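Local coordinates for protein naphthalene dioxygenase small subunit (Rhodococcus sp., PDB 2B1X) that forms the small (beta) subunit of a Rieske non-heme iron naphthalene 1,2-dioxygenase, pairing with the large subunit in a six-chain enzyme, at residues 30-35 and 76-81; 92-97 and 122-127. All blocks are in the same frame, centred on the assembly; numbering follows the deposited sequence.

Contact 1: 30-35 and 76-81; sequences KYREWL and MRVLRL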
# COMPACT_ATOMS: atom_id res chain seq x y z
N LYS B 30 22.00 17.58 -9.18
CA LYS B 30 23.27 18.30 -9.34
C LYS B 30 24.35 17.75 -8.42
O LYS B 30 24.78 18.43 -7.49
CB LYS B 30 23.07 19.81 -9.10
CG LYS B 30 22.16 20.44 -10.14
CD LYS B 30 21.93 21.91 -9.94
CE LYS B 30 21.08 22.46 -11.08
NZ LYS B 30 20.63 23.87 -10.83
N TYR B 31 24.78 16.52 -8.69
CA TYR B 31 25.71 15.82 -7.81
C TYR B 31 27.13 16.43 -7.72
O TYR B 31 27.75 16.46 -6.65
CB TYR B 31 25.77 14.35 -8.22
CG TYR B 31 24.43 13.64 -7.99
CD1 TYR B 31 23.62 13.27 -9.07
CD2 TYR B 31 23.98 13.38 -6.70
CE1 TYR B 31 22.37 12.61 -8.87
CE2 TYR B 31 22.76 12.73 -6.48
CZ TYR B 31 21.96 12.35 -7.56
OH TYR B 31 20.75 11.72 -7.33
N ARG B 32 27.62 16.94 -8.85
CA ARG B 32 28.95 17.53 -8.93
C ARG B 32 28.99 18.80 -8.08
O ARG B 32 29.93 19.00 -7.30
CB ARG B 32 29.30 17.81 -10.40
CG ARG B 32 30.66 18.47 -10.66
CD ARG B 32 31.83 17.80 -9.98
NE ARG B 32 32.05 16.42 -10.41
CZ ARG B 32 33.01 15.63 -9.93
NH1 ARG B 32 33.87 16.09 -9.02
NH2 ARG B 32 33.14 14.39 -10.37
N GLU B 33 27.96 19.62 -8.19
CA GLU B 33 27.81 20.80 -7.34
C GLU B 33 27.70 20.44 -5.87
O GLU B 33 28.27 21.12 -5.04
CB GLU B 33 26.59 21.63 -7.74
CG GLU B 33 26.76 22.28 -9.10
CD GLU B 33 25.70 23.32 -9.40
OE1 GLU B 33 25.41 24.17 -8.51
OE2 GLU B 33 25.14 23.29 -10.52
N TRP B 34 26.94 19.39 -5.55
CA TRP B 34 26.80 18.95 -4.17
C TRP B 34 28.16 18.52 -3.62
O TRP B 34 28.51 18.82 -2.46
CB TRP B 34 25.79 17.80 -4.07
CG TRP B 34 25.64 17.30 -2.66
CD1 TRP B 34 24.79 17.78 -1.69
CD2 TRP B 34 26.37 16.24 -2.06
NE1 TRP B 34 24.95 17.06 -0.53
CE2 TRP B 34 25.91 16.12 -0.72
CE3 TRP B 34 27.36 15.37 -2.51
CZ2 TRP B 34 26.42 15.14 0.16
CZ3 TRP B 34 27.88 14.41 -1.62
CH2 TRP B 34 27.40 14.31 -0.30
N LEU B 35 28.94 17.81 -4.44
CA LEU B 35 30.23 17.32 -4.00
C LEU B 35 31.16 18.45 -3.51
O LEU B 35 31.97 18.24 -2.62
CB LEU B 35 30.89 16.47 -5.10
CG LEU B 35 32.05 15.56 -4.66
CD1 LEU B 35 31.59 14.55 -3.59
CD2 LEU B 35 32.68 14.87 -5.86
N MET B 76 33.74 8.84 -5.93
CA MET B 76 33.43 7.67 -6.74
C MET B 76 31.92 7.54 -7.02
O MET B 76 31.52 7.28 -8.15
CB MET B 76 33.91 6.40 -6.04
CG MET B 76 33.88 5.16 -6.94
SD MET B 76 33.14 3.77 -6.13
CE MET B 76 31.46 4.17 -6.30
N ARG B 77 31.11 7.76 -5.99
CA ARG B 77 29.64 7.68 -6.08
C ARG B 77 29.15 8.68 -7.13
O ARG B 77 28.32 8.33 -7.97
CB ARG B 77 29.01 7.95 -4.70
CG ARG B 77 27.58 7.48 -4.49
CD ARG B 77 27.09 7.57 -3.01
NE ARG B 77 27.87 6.71 -2.10
CZ ARG B 77 27.74 5.38 -1.99
NH1 ARG B 77 26.83 4.73 -2.71
NH2 ARG B 77 28.51 4.69 -1.16
N VAL B 78 29.71 9.89 -7.12
CA VAL B 78 29.32 10.95 -8.05
C VAL B 78 29.90 10.65 -9.44
O VAL B 78 29.22 10.79 -10.45
CB VAL B 78 29.74 12.36 -7.55
CG1 VAL B 78 29.52 13.44 -8.62
CG2 VAL B 78 29.00 12.72 -6.24
N LEU B 79 31.14 10.22 -9.49
CA LEU B 79 31.74 9.86 -10.78
C LEU B 79 30.88 8.78 -11.44
O LEU B 79 30.68 8.82 -12.63
CB LEU B 79 33.18 9.40 -10.61
CG LEU B 79 34.20 10.52 -10.36
CD1 LEU B 79 35.50 9.94 -9.74
CD2 LEU B 79 34.48 11.29 -11.67
N ARG B 80 30.38 7.83 -10.67
CA ARG B 80 29.59 6.75 -11.24
C ARG B 80 28.33 7.31 -11.90
O ARG B 80 28.01 6.98 -13.03
CB ARG B 80 29.22 5.74 -10.16
CG ARG B 80 28.75 4.40 -10.70
CD ARG B 80 28.21 3.48 -9.63
NE ARG B 80 26.78 3.59 -9.46
CZ ARG B 80 25.88 3.10 -10.31
NH1 ARG B 80 26.25 2.46 -11.40
NH2 ARG B 80 24.58 3.21 -10.04
N LEU B 81 27.65 8.20 -11.19
CA LEU B 81 26.44 8.86 -11.69
C LEU B 81 26.67 9.75 -12.92
O LEU B 81 25.71 10.08 -13.61
CB LEU B 81 25.74 9.63 -10.57
CG LEU B 81 25.18 8.76 -9.44
CD1 LEU B 81 24.99 9.57 -8.16
CD2 LEU B 81 23.84 8.05 -9.86
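Val78 pushes both of its methyls against helix 31-35, where CG1 meets Tyr31 CB at 3.9 Å and CG2 reaches CD1 of Leu35 at 4.1 Å. One valine thus spans a turn of this short helix, from Tyr31 to Leu35 four residues on. The Tyr31 ring carries the second half of the contact. Its CG stands anti to the carbonyl carbon, and this chi1 of -65° swings the ring to the Leu81 side, while the ring's own turn about CB-CG presents a face to CD1. Leu81 CD1 sits 3.9 Å from the ring centroid and only 4° off the normal, a CH-pi contact almost exactly over the middle. Arg32 works at the exposed margin. Its chain is bent at chi2 and chi3, which brings the guanidinium back over Val78 CG1 by one face, while NH2 has Leu79 CD2 at its edge, 3.6 Å away. The charge itself is answered by a salt bridge to Glu82, just past the end of helix 71-81. Beyond the pair, Tyr31 packs on Leu170 and on Arg54 of the second subunit, and Leu79 on His313 of the large subunit. The segment axes run nearly antiparallel, at 163° and 9.9 Å apart: an antiparallel helix-helix packing within the NTF2-like fold of the ring-hydroxylating dioxygenase beta subunit.

Contact 2: 92-97 and 122-127; sequences PSRSRH and YRTRGD
Arg94 grips Thr124 side-on, NE at 3.1 Å and NH2 at 3.2 Å from the same OG1, both in the guanidinium plane. NH2 also gives a shorter bond, 2.7 Å, to a lone pair of Gly126 O. The chain is bent at chi2 and chi3 (82° and 53°), which folds the group back across the neighbouring strand and onto the turn after it. An alanine here would probably leave Gly126 O without this donor and Thr124 OG1 with fewer partners, and open a gap beside Thr51 of the second subunit, which now takes a bond from Arg94 NH1.

These bonds belong to the tight part, with the strand pairing: Arg94 with Thr124 and Arg96 with Tyr122 are antiparallel hydrogen-bonded pairs, and Ser95 with Arg123 between them is a non-hydrogen-bonded pair. On the face of Ser95 and Arg123, the extended Arg123 chain brings NE to Ser93 OG at 2.9 Å, nearly straight at 170°. Arg125 NH1 reaches that oxygen too, at 3.2 Å, and also bonds to Pro91 O. Glu89 bonds to the hydroxyl and makes a salt bridge with Arg123.

The backbones of Pro92 and Gly126 meet more loosely. A water links the two chains there, giving a hydrogen to Pro92 O and accepting one from Gly126 N. Nearby, Arg125 forms a salt bridge with Glu374 of a large subunit.

Strand 94-106 is an outermost strand of this chain's sheet, and strand 112-124 joins it in a hairpin. The Arg94, Arg96, Tyr122 and Thr124 face lies against the second subunit, whose Asp159 makes a salt bridge with Arg96 through its carboxylate and a hydrogen bond with Thr124 OG1 through its backbone O; along the hairpin, His97 packs onto helix 10-27.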
# COMPACT_ATOMS: atom_id res chain seq x y z
N PRO B 92 16.70 8.86 -14.00
CA PRO B 92 16.72 9.32 -12.59
C PRO B 92 15.39 9.13 -11.87
O PRO B 92 14.33 9.25 -12.49
CB PRO B 92 17.05 10.82 -12.70
CG PRO B 92 16.72 11.19 -14.08
CD PRO B 92 16.88 9.95 -14.97
N SER B 93 15.47 8.82 -10.58
CA SER B 93 14.35 8.92 -9.68
C SER B 93 13.89 10.39 -9.62
O SER B 93 14.69 11.30 -9.83
CB SER B 93 14.81 8.53 -8.25
OG SER B 93 15.31 7.21 -8.17
N ARG B 94 12.60 10.60 -9.33
CA ARG B 94 12.10 11.89 -8.89
C ARG B 94 12.14 11.81 -7.37
O ARG B 94 11.57 10.92 -6.78
CB ARG B 94 10.66 12.10 -9.34
CG ARG B 94 10.55 12.56 -10.75
CD ARG B 94 10.64 11.44 -11.75
NE ARG B 94 9.67 10.39 -11.44
CZ ARG B 94 9.40 9.38 -12.25
NH1 ARG B 94 10.00 9.33 -13.45
NH2 ARG B 94 8.48 8.46 -11.90
N SER B 95 12.89 12.71 -6.75
CA SER B 95 12.96 12.68 -5.29
C SER B 95 12.64 14.04 -4.68
O SER B 95 12.72 15.06 -5.35
CB SER B 95 14.37 12.29 -4.88
OG SER B 95 15.27 13.27 -5.34
N ARG B 96 12.26 14.04 -3.40
CA ARG B 96 12.15 15.29 -2.67
C ARG B 96 12.66 15.10 -1.26
O ARG B 96 12.19 14.21 -0.53
CB ARG B 96 10.72 15.84 -2.68
CG ARG B 96 10.60 17.28 -2.09
CD ARG B 96 9.70 18.18 -2.96
NE ARG B 96 10.06 17.95 -4.35
CZ ARG B 96 11.04 18.59 -4.98
NH1 ARG B 96 11.68 19.56 -4.35
NH2 ARG B 96 11.35 18.26 -6.25
N HIS B 97 13.61 15.95 -0.89
CA HIS B 97 14.13 15.99 0.44
C HIS B 97 13.31 17.02 1.23
O HIS B 97 13.52 18.23 1.07
CB HIS B 97 15.61 16.45 0.43
CG HIS B 97 16.59 15.42 -0.08
ND1 HIS B 97 16.56 14.94 -1.38
CD2 HIS B 97 17.58 14.74 0.54
CE1 HIS B 97 17.52 14.04 -1.55
NE2 HIS B 97 18.14 13.89 -0.39
N TYR B 122 11.11 11.45 -0.39
CA TYR B 122 10.08 10.89 -1.23
C TYR B 122 10.72 10.43 -2.52
O TYR B 122 11.62 11.09 -3.01
CB TYR B 122 8.97 11.95 -1.51
CG TYR B 122 7.82 11.48 -2.42
CD1 TYR B 122 6.69 10.91 -1.89
CD2 TYR B 122 7.88 11.65 -3.81
CE1 TYR B 122 5.62 10.51 -2.72
CE2 TYR B 122 6.85 11.23 -4.64
CZ TYR B 122 5.74 10.66 -4.10
OH TYR B 122 4.75 10.27 -4.94
N ARG B 123 10.29 9.29 -3.08
CA ARG B 123 10.96 8.74 -4.30
C ARG B 123 10.00 8.00 -5.25
O ARG B 123 9.30 7.14 -4.79
CB ARG B 123 12.13 7.81 -3.90
CG ARG B 123 12.99 7.27 -5.09
CD ARG B 123 13.82 6.01 -4.74
NE ARG B 123 14.91 5.75 -5.70
CZ ARG B 123 15.83 4.81 -5.54
NH1 ARG B 123 15.76 3.97 -4.49
NH2 ARG B 123 16.79 4.65 -6.45
N THR B 124 9.97 8.36 -6.55
CA THR B 124 9.30 7.55 -7.57
C THR B 124 10.27 7.25 -8.72
O THR B 124 11.18 8.01 -8.96
CB THR B 124 8.02 8.22 -8.16
OG1 THR B 124 8.38 9.45 -8.82
CG2 THR B 124 7.01 8.66 -7.06
N ARG B 125 10.01 6.16 -9.42
CA ARG B 125 10.76 5.80 -10.65
C ARG B 125 9.81 5.30 -11.73
O ARG B 125 8.80 4.62 -11.42
CB ARG B 125 11.79 4.70 -10.35
CG ARG B 125 12.89 5.08 -9.37
CD ARG B 125 14.08 4.05 -9.29
NE ARG B 125 14.62 3.71 -10.61
CZ ARG B 125 15.28 4.54 -11.40
NH1 ARG B 125 15.48 5.79 -11.02
NH2 ARG B 125 15.71 4.13 -12.61
N GLY B 126 10.09 5.66 -12.98
CA GLY B 126 9.30 5.14 -14.10
C GLY B 126 7.84 5.54 -14.05
O GLY B 126 7.48 6.55 -13.46
N ASP B 127 6.99 4.71 -14.63
CA ASP B 127 5.59 5.09 -14.73
C ASP B 127 4.68 4.20 -13.91
O ASP B 127 3.49 4.23 -14.08
CB ASP B 127 5.14 5.14 -16.20
CG ASP B 127 5.10 3.75 -16.88
OD1 ASP B 127 5.66 2.71 -16.38
OD2 ASP B 127 4.48 3.62 -17.95
O HOH W 1 12.59 7.02 -13.16

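In the fold
Contact 1 joins helices 31-35 and 71-81, and contact 2 joins two sheet strands, so they share no element, although helix 71-81 and strand 94-106 follow each other in the chain. Their centres are about 17 Å apart, with nearest atoms about 6 Å apart and not touching. Contact 1 is partly buried, and its segments meet mainly through aliphatic and aromatic carbon, with one guanidinium laid on methyls. Contact 2 is buried, and its backbone pairing is reinforced by arginines held by hydroxyls, carbonyls and acids. Both reach the second subunit, contact 1 through packing of Tyr31, contact 2 through several polar bonds as well. Glu89, which touches Leu81 and bonds to Ser93, connects their surroundings.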